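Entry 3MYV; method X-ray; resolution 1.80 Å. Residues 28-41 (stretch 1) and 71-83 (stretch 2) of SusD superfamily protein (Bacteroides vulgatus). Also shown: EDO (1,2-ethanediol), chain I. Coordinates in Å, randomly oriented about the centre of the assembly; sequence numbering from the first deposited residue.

Stretch 1, residues 28-41: SGSGYYGAAMFAYG
Stretch 2 (71-83) NAGSLWGRPFYIL

Two segments of one chain meet loop to loop, and each helix packs against the other stretch's loop, burying 486 Å² between them. In stretch 1, type I turns run from Gly-29 to Tyr-32 and from Tyr-32 to Ala-35; Ala-35 then occupies the N-cap position, and residues 36-41 are helical. Stretch 2 begins as loop, then turns helical, and the helix runs on beyond Leu-83.

The closest CA pair is Gly-31 CA and Gly-73 CA, 4.2 Å apart; Tyr-32 CA and Leu-75 CA follow at 5.7 Å. Here the single hydrogen bond between the stretches forms: Ser-74 N donates to Gly-31 O at 2.8 Å, with an N-H...O angle of 153°. Bare backbone is what permits the approach. A CB on Gly-31 would sit 2.5 Å from Ser-74 OG, and one on Gly-73 would sit 2.5 Å from Ala-36 CB. Gly-73 also has phi/psi of 59/-127, and its positive phi favours glycine. Ala-36 CB, small and pointing toward stretch 2, rests 4.0 Å from Gly-73 CA.

Leu-75 (chi1 m, chi2 t) is the main bump. Its CA-to-CB bond runs sideways, but the forked, apolar end fills a hollow of apolar side-chain surface, with no polar group to satisfy: Leu-75 CD1 lies 3.6 Å from Tyr-40 CD2 (chi1 t, chi2 -83°), Leu-75 CD2 lies 3.7 Å from the SE of selenomethionine Met-37 and 3.8 Å from Tyr-32 CD1, and Leu-75 CG lies 4.1 Å from Ala-36 CB.

Tyr-32 (phi/psi -128/-105, chi1 t, chi2 20°) answers with a flat ring laid against stretch 2. Pro-79 CG sits over one face, 3.7 Å from the Tyr-32 ring centroid and 10° off the normal, a CH-pi contact, in which a ring C-H of Pro-79 faces the aromatic pi cloud. Ile-82 CD1 meets the edge, 3.8 Å from Tyr-32 CD2. Arg-78 (chi1 t, chi2 and chi3 p) contributes its aliphatic portion, with Arg-78 CG 3.8 Å from Tyr-32 CB.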

# COMPACT_ATOMS: atom_id res chain seq x y z
N SER A 28 -7.20 1.10 -10.64
CA SER A 28 -6.54 2.40 -10.90
C SER A 28 -7.40 3.63 -10.59
O SER A 28 -6.93 4.77 -10.69
CB SER A 28 -6.12 2.47 -12.36
OG SER A 28 -7.27 2.69 -13.15
N GLY A 29 -8.67 3.41 -10.24
CA GLY A 29 -9.57 4.51 -9.97
C GLY A 29 -9.06 5.32 -8.79
O GLY A 29 -8.42 4.78 -7.88
N SER A 30 -9.33 6.61 -8.81
CA SER A 30 -8.86 7.50 -7.73
C SER A 30 -9.44 7.10 -6.37
O SER A 30 -8.82 7.36 -5.35
CB SER A 30 -9.21 8.95 -8.03
OG SER A 30 -10.62 9.09 -8.14
N GLY A 31 -10.58 6.41 -6.37
CA GLY A 31 -11.17 5.88 -5.15
C GLY A 31 -10.43 4.72 -4.49
O GLY A 31 -10.74 4.36 -3.33
N TYR A 32 -9.50 4.10 -5.22
CA TYR A 32 -8.69 2.99 -4.68
C TYR A 32 -7.18 3.28 -4.89
O TYR A 32 -6.64 4.14 -4.21
CB TYR A 32 -9.19 1.65 -5.24
CG TYR A 32 -8.63 0.37 -4.61
CD1 TYR A 32 -8.02 0.38 -3.35
CD2 TYR A 32 -8.74 -0.86 -5.28
CE1 TYR A 32 -7.50 -0.81 -2.78
CE2 TYR A 32 -8.24 -2.05 -4.72
CZ TYR A 32 -7.61 -2.01 -3.47
OH TYR A 32 -7.13 -3.17 -2.91
N TYR A 33 -6.51 2.63 -5.84
CA TYR A 33 -5.07 2.83 -6.02
C TYR A 33 -4.67 4.02 -6.92
O TYR A 33 -3.48 4.28 -7.14
CB TYR A 33 -4.40 1.52 -6.45
CG TYR A 33 -4.02 0.64 -5.27
CD1 TYR A 33 -3.03 1.05 -4.38
CD2 TYR A 33 -4.67 -0.56 -5.04
CE1 TYR A 33 -2.67 0.28 -3.30
CE2 TYR A 33 -4.32 -1.34 -3.93
CZ TYR A 33 -3.32 -0.90 -3.08
OH TYR A 33 -2.96 -1.65 -1.98
N GLY A 34 -5.65 4.75 -7.44
CA GLY A 34 -5.35 6.02 -8.10
C GLY A 34 -5.01 7.16 -7.15
O GLY A 34 -4.37 8.13 -7.56
N ALA A 35 -5.44 7.04 -5.89
CA ALA A 35 -5.21 8.08 -4.88
C ALA A 35 -5.59 7.66 -3.45
O ALA A 35 -4.79 7.81 -2.52
CB ALA A 35 -5.99 9.37 -5.26
N ALA A 36 -6.82 7.20 -3.25
CA ALA A 36 -7.36 7.05 -1.87
C ALA A 36 -6.51 6.19 -0.94
O ALA A 36 -6.38 6.52 0.24
CB ALA A 36 -8.81 6.55 -1.87
N MSE A 37 -5.96 5.09 -1.44
CA MSE A 37 -5.17 4.17 -0.57
C MSE A 37 -3.96 4.90 0.03
O MSE A 37 -3.59 4.69 1.20
CB MSE A 37 -4.67 2.94 -1.35
CG MSE A 37 -5.33 1.62 -1.13
SE MSE A 37 -5.98 1.10 0.60
CE MSE A 37 -4.78 1.90 1.83
N PHE A 38 -3.39 5.81 -0.74
CA PHE A 38 -2.19 6.53 -0.35
C PHE A 38 -2.55 7.63 0.59
O PHE A 38 -1.86 7.84 1.57
CB PHE A 38 -1.45 7.02 -1.59
CG PHE A 38 -1.09 5.90 -2.53
CD1 PHE A 38 -0.08 5.01 -2.20
CD2 PHE A 38 -1.77 5.73 -3.71
CE1 PHE A 38 0.22 3.96 -3.03
CE2 PHE A 38 -1.46 4.69 -4.56
CZ PHE A 38 -0.47 3.80 -4.23
N ALA A 39 -3.65 8.33 0.31
CA ALA A 39 -4.15 9.34 1.24
C ALA A 39 -4.34 8.71 2.61
O ALA A 39 -4.00 9.28 3.64
CB ALA A 39 -5.45 9.93 0.73
N TYR A 40 -4.89 7.51 2.60
CA TYR A 40 -5.24 6.81 3.83
C TYR A 40 -3.98 6.44 4.62
O TYR A 40 -3.84 6.80 5.79
CB TYR A 40 -6.06 5.56 3.47
CG TYR A 40 -6.74 4.91 4.65
CD1 TYR A 40 -6.06 4.03 5.48
CD2 TYR A 40 -8.08 5.19 4.93
CE1 TYR A 40 -6.69 3.43 6.57
CE2 TYR A 40 -8.71 4.60 6.03
CZ TYR A 40 -8.00 3.72 6.84
OH TYR A 40 -8.64 3.15 7.93
N GLY A 41 -3.05 5.79 3.94
CA GLY A 41 -1.79 5.36 4.57
C GLY A 41 -0.83 6.46 5.02
O GLY A 41 -0.10 6.29 5.99
N ASN A 71 -16.07 9.05 3.62
CA ASN A 71 -15.05 10.08 3.38
C ASN A 71 -13.68 9.41 3.25
O ASN A 71 -12.68 9.87 3.83
CB ASN A 71 -15.03 11.15 4.47
CG ASN A 71 -16.38 11.85 4.67
OD1 ASN A 71 -17.17 11.95 3.74
ND2 ASN A 71 -16.63 12.36 5.87
N ALA A 72 -13.64 8.35 2.46
CA ALA A 72 -12.42 7.58 2.24
C ALA A 72 -12.40 7.02 0.83
O ALA A 72 -12.16 5.84 0.62
CB ALA A 72 -12.27 6.45 3.31
N GLY A 73 -12.65 7.89 -0.15
CA GLY A 73 -12.65 7.47 -1.54
C GLY A 73 -13.68 6.37 -1.78
O GLY A 73 -14.85 6.54 -1.44
N SER A 74 -13.24 5.26 -2.37
CA SER A 74 -14.08 4.05 -2.58
C SER A 74 -13.47 2.80 -1.93
O SER A 74 -13.54 1.67 -2.48
CB SER A 74 -14.23 3.82 -4.07
OG SER A 74 -14.92 4.91 -4.64
N LEU A 75 -12.87 2.99 -0.77
CA LEU A 75 -12.05 1.94 -0.14
C LEU A 75 -12.89 0.76 0.34
O LEU A 75 -12.35 -0.30 0.62
CB LEU A 75 -11.17 2.52 0.98
CG LEU A 75 -9.99 3.41 0.51
CD1 LEU A 75 -9.10 3.93 1.72
CD2 LEU A 75 -9.17 2.67 -0.52
N TRP A 76 -14.21 0.92 0.39
CA TRP A 76 -15.09 -0.25 0.57
C TRP A 76 -15.56 -0.75 -0.78
O TRP A 76 -15.32 -1.91 -1.14
CB TRP A 76 -16.33 0.10 1.40
CG TRP A 76 -17.38 -1.01 1.52
CD1 TRP A 76 -18.41 -1.26 0.65
CD2 TRP A 76 -17.56 -1.92 2.62
NE1 TRP A 76 -19.17 -2.30 1.11
CE2 TRP A 76 -18.69 -2.71 2.32
CE3 TRP A 76 -16.85 -2.17 3.79
CZ2 TRP A 76 -19.17 -3.73 3.19
CZ3 TRP A 76 -17.32 -3.18 4.67
CH2 TRP A 76 -18.46 -3.95 4.35
N GLY A 77 -16.29 0.10 -1.50
CA GLY A 77 -16.94 -0.33 -2.74
C GLY A 77 -16.05 -0.88 -3.83
O GLY A 77 -16.40 -1.86 -4.51
N ARG A 78 -14.93 -0.23 -4.08
CA ARG A 78 -14.12 -0.61 -5.23
C ARG A 78 -13.39 -1.95 -5.02
O ARG A 78 -13.48 -2.81 -5.89
CB ARG A 78 -13.16 0.53 -5.66
CG ARG A 78 -12.33 0.23 -6.90
CD ARG A 78 -13.14 -0.24 -8.06
NE ARG A 78 -14.15 0.75 -8.36
CZ ARG A 78 -13.99 1.82 -9.16
NH1 ARG A 78 -12.87 2.04 -9.84
NH2 ARG A 78 -15.00 2.64 -9.32
N PRO A 79 -12.76 -2.18 -3.85
CA PRO A 79 -12.17 -3.51 -3.68
C PRO A 79 -13.24 -4.63 -3.70
O PRO A 79 -12.98 -5.71 -4.20
CB PRO A 79 -11.51 -3.44 -2.30
CG PRO A 79 -11.09 -2.02 -2.22
CD PRO A 79 -12.22 -1.24 -2.84
N PHE A 80 -14.43 -4.36 -3.19
CA PHE A 80 -15.47 -5.39 -3.22
C PHE A 80 -15.94 -5.66 -4.63
O PHE A 80 -16.21 -6.81 -4.96
CB PHE A 80 -16.67 -5.07 -2.33
CG PHE A 80 -16.49 -5.54 -0.94
CD1 PHE A 80 -16.27 -6.88 -0.67
CD2 PHE A 80 -16.46 -4.64 0.11
CE1 PHE A 80 -16.10 -7.32 0.64
CE2 PHE A 80 -16.29 -5.08 1.40
CZ PHE A 80 -16.11 -6.41 1.67
N TYR A 81 -16.05 -4.61 -5.45
CA TYR A 81 -16.45 -4.74 -6.83
C TYR A 81 -15.42 -5.58 -7.58
O TYR A 81 -15.77 -6.48 -8.34
CB TYR A 81 -16.64 -3.36 -7.49
CG TYR A 81 -17.26 -3.45 -8.87
CD1 TYR A 81 -16.47 -3.67 -10.00
CD2 TYR A 81 -18.64 -3.37 -9.04
CE1 TYR A 81 -17.02 -3.79 -11.25
CE2 TYR A 81 -19.21 -3.49 -10.31
CZ TYR A 81 -18.38 -3.70 -11.40
OH TYR A 81 -18.92 -3.82 -12.64
N ILE A 82 -14.15 -5.30 -7.36
CA ILE A 82 -13.08 -6.04 -8.00
C ILE A 82 -13.11 -7.52 -7.59
O ILE A 82 -12.95 -8.41 -8.43
CB ILE A 82 -11.71 -5.39 -7.74
CG1 ILE A 82 -11.61 -4.00 -8.38
CG2 ILE A 82 -10.56 -6.28 -8.29
CD1 ILE A 82 -10.45 -3.13 -7.82
N LEU A 83 -13.32 -7.77 -6.30
CA LEU A 83 -13.42 -9.15 -5.80
C LEU A 83 -14.54 -9.94 -6.49
O LEU A 83 -14.36 -11.08 -6.84
CB LEU A 83 -13.67 -9.12 -4.28
CG LEU A 83 -12.41 -8.91 -3.42
CD1 LEU A 83 -12.76 -8.43 -2.00
CD2 LEU A 83 -11.56 -10.20 -3.34
C1 EDO I . 0.04 0.84 -0.69
O1 EDO I . 0.33 0.96 0.69
C2 EDO I . 0.58 -0.48 -1.25
O2 EDO I . -0.35 -1.60 -1.01